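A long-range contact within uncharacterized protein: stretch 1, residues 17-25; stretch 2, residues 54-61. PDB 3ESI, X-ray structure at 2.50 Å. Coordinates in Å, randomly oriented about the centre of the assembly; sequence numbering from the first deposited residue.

Stretch 1 (17-25) TSQVELMLQ
Stretch 2 54-61: HYATTVLA

Residues 17-25 form one extended β-strand, with phi from about -90° to -145° and psi from 123° to 156°. Residues 54-59 are helical, in a helix that begins earlier in the chain; phi/psi are near -65/-40 from His 54 to Ala 56, then -94/-8, -101/-15 and -122/-25 at Thr 57, Thr 58 and Val 59. The strand and helix axes approach to 10.0 Å, and their N-to-C directions differ by 125°, so the two cross obliquely, nearer antiparallel than parallel. The register sets Ser 18 CA 6.7 Å from Leu 60 CA and Val 20 CA 7.8 Å from Val 59 CA. Strand alternation turns the CA-to-CB bonds of Ser 18, Val 20, Leu 22 and Leu 24 toward the second stretch, where those of Tyr 55, Val 59 and Leu 60 point toward the strand.

No hydrogen bond crosses the contact, which buries 329 Å² and is chiefly apolar. Val 20 (chi1 p) meets two residues: its CG2 lies 4.0 Å from CG1 of Val 59 (t), and its CG1 lies 4.1 Å from CD1 of Leu 60 (m, t). The other methyl of Leu 60, CD2, packs 3.6 Å from CB of Ser 18 (chi1 m).

Farther along the strand, Tyr 55 (chi1 m, chi2 -57°) provides an aromatic surface. Leu 22 (m, p) sets CD2 over one ring face, 3.3 Å from the Tyr 55 ring centroid and 9° off the normal, a CH-π contact in which a methyl faces the π cloud. Leu 24 (m, t) approaches obliquely, its CD2 4.2 Å from Tyr 55 CE2.

Within the second stretch, Thr 58 OG1 (chi1 p) donates to His 54 O at 2.8 Å, Leu 60 N to Ala 56 O at 3.1 Å, and Ala 61 N to the same Ala 56 O at 2.9 Å.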

# COMPACT_ATOMS: atom_id res chain seq x y z
N THR A 17 -13.66 27.52 -19.95
CA THR A 17 -12.56 26.83 -19.28
C THR A 17 -11.47 27.75 -18.73
O THR A 17 -10.99 28.63 -19.44
CB THR A 17 -11.85 25.83 -20.22
OG1 THR A 17 -11.10 26.55 -21.20
CG2 THR A 17 -12.86 24.94 -20.92
N SER A 18 -11.10 27.53 -17.47
CA SER A 18 -10.05 28.29 -16.81
C SER A 18 -8.82 27.40 -16.70
O SER A 18 -8.94 26.17 -16.73
CB SER A 18 -10.48 28.71 -15.41
OG SER A 18 -11.49 29.70 -15.47
N GLN A 19 -7.65 27.99 -16.58
CA GLN A 19 -6.42 27.21 -16.48
C GLN A 19 -5.41 27.86 -15.56
O GLN A 19 -5.30 29.08 -15.46
CB GLN A 19 -5.79 27.02 -17.87
CG GLN A 19 -6.68 26.28 -18.85
CD GLN A 19 -6.55 26.78 -20.29
OE1 GLN A 19 -5.60 26.43 -21.00
NE2 GLN A 19 -7.50 27.62 -20.72
N VAL A 20 -4.66 27.01 -14.86
CA VAL A 20 -3.62 27.47 -13.96
C VAL A 20 -2.52 26.43 -14.04
O VAL A 20 -2.79 25.22 -14.05
CB VAL A 20 -4.12 27.61 -12.50
CG1 VAL A 20 -4.48 26.25 -11.91
CG2 VAL A 20 -3.05 28.29 -11.66
N GLU A 21 -1.29 26.89 -14.14
CA GLU A 21 -0.16 26.00 -14.23
C GLU A 21 0.73 26.24 -13.04
O GLU A 21 1.09 27.38 -12.75
CB GLU A 21 0.62 26.24 -15.51
CG GLU A 21 1.77 25.28 -15.68
CD GLU A 21 2.43 25.41 -17.03
OE1 GLU A 21 1.70 25.65 -18.02
OE2 GLU A 21 3.67 25.26 -17.11
N LEU A 22 1.08 25.17 -12.33
CA LEU A 22 1.96 25.32 -11.18
C LEU A 22 3.21 24.49 -11.34
O LEU A 22 3.20 23.46 -12.02
CB LEU A 22 1.26 24.88 -9.89
CG LEU A 22 0.16 25.78 -9.34
CD1 LEU A 22 -1.05 25.73 -10.25
CD2 LEU A 22 -0.21 25.31 -7.96
N MET A 23 4.29 24.96 -10.75
CA MET A 23 5.53 24.19 -10.76
C MET A 23 5.61 23.85 -9.29
O MET A 23 5.56 24.74 -8.44
CB MET A 23 6.72 25.05 -11.21
CG MET A 23 8.01 24.25 -11.39
SD MET A 23 9.36 25.15 -12.20
CE MET A 23 8.85 24.92 -13.98
N LEU A 24 5.69 22.56 -8.99
CA LEU A 24 5.73 22.11 -7.59
C LEU A 24 6.95 21.24 -7.31
O LEU A 24 7.49 20.57 -8.20
CB LEU A 24 4.46 21.31 -7.26
CG LEU A 24 3.14 21.89 -7.79
CD1 LEU A 24 2.02 20.89 -7.57
CD2 LEU A 24 2.84 23.19 -7.10
N GLN A 25 7.38 21.24 -6.06
CA GLN A 25 8.53 20.43 -5.68
C GLN A 25 8.04 19.43 -4.65
O GLN A 25 7.40 19.81 -3.66
CB GLN A 25 9.64 21.31 -5.10
CG GLN A 25 10.87 20.56 -4.58
CD GLN A 25 11.70 19.89 -5.69
OE1 GLN A 25 11.59 20.24 -6.88
NE2 GLN A 25 12.55 18.94 -5.29
N HIS A 54 -6.98 20.93 -3.72
CA HIS A 54 -6.65 22.16 -3.00
C HIS A 54 -6.42 23.34 -3.95
O HIS A 54 -6.96 24.44 -3.75
CB HIS A 54 -5.42 21.92 -2.11
CG HIS A 54 -4.88 23.15 -1.45
ND1 HIS A 54 -3.90 23.92 -2.01
CD2 HIS A 54 -5.18 23.71 -0.26
CE1 HIS A 54 -3.60 24.92 -1.20
NE2 HIS A 54 -4.37 24.81 -0.12
N TYR A 55 -5.63 23.13 -5.00
CA TYR A 55 -5.37 24.18 -5.96
C TYR A 55 -6.57 24.49 -6.82
O TYR A 55 -6.87 25.66 -7.09
CB TYR A 55 -4.16 23.82 -6.84
CG TYR A 55 -2.86 23.88 -6.07
CD1 TYR A 55 -2.48 25.05 -5.43
CD2 TYR A 55 -2.05 22.76 -5.93
CE1 TYR A 55 -1.31 25.12 -4.67
CE2 TYR A 55 -0.87 22.80 -5.17
CZ TYR A 55 -0.52 23.99 -4.54
OH TYR A 55 0.62 24.07 -3.75
N ALA A 56 -7.29 23.46 -7.25
CA ALA A 56 -8.46 23.67 -8.09
C ALA A 56 -9.57 24.49 -7.44
O ALA A 56 -10.24 25.27 -8.12
CB ALA A 56 -9.00 22.33 -8.59
N THR A 57 -9.78 24.33 -6.13
CA THR A 57 -10.85 25.08 -5.48
C THR A 57 -10.42 26.39 -4.84
O THR A 57 -11.26 27.17 -4.39
CB THR A 57 -11.60 24.24 -4.41
OG1 THR A 57 -10.68 23.80 -3.40
CG2 THR A 57 -12.27 23.05 -5.06
N THR A 58 -9.13 26.66 -4.77
CA THR A 58 -8.69 27.93 -4.19
C THR A 58 -8.35 28.91 -5.31
O THR A 58 -8.26 30.12 -5.07
CB THR A 58 -7.46 27.75 -3.28
OG1 THR A 58 -6.40 27.15 -4.02
CG2 THR A 58 -7.81 26.88 -2.07
N VAL A 59 -8.19 28.40 -6.52
CA VAL A 59 -7.82 29.23 -7.66
C VAL A 59 -8.78 29.22 -8.86
O VAL A 59 -8.82 30.17 -9.63
CB VAL A 59 -6.40 28.85 -8.17
CG1 VAL A 59 -6.01 29.71 -9.35
CG2 VAL A 59 -5.39 29.01 -7.05
N LEU A 60 -9.57 28.16 -9.04
CA LEU A 60 -10.48 28.12 -10.17
C LEU A 60 -11.96 28.01 -9.82
O LEU A 60 -12.77 28.79 -10.32
CB LEU A 60 -10.08 26.98 -11.12
CG LEU A 60 -8.67 27.06 -11.71
CD1 LEU A 60 -8.45 25.91 -12.68
CD2 LEU A 60 -8.48 28.40 -12.42
N ALA A 61 -12.31 27.05 -8.98
CA ALA A 61 -13.70 26.84 -8.60
C ALA A 61 -13.89 27.04 -7.11
O ALA A 61 -14.15 26.09 -6.37
CB ALA A 61 -14.13 25.44 -9.00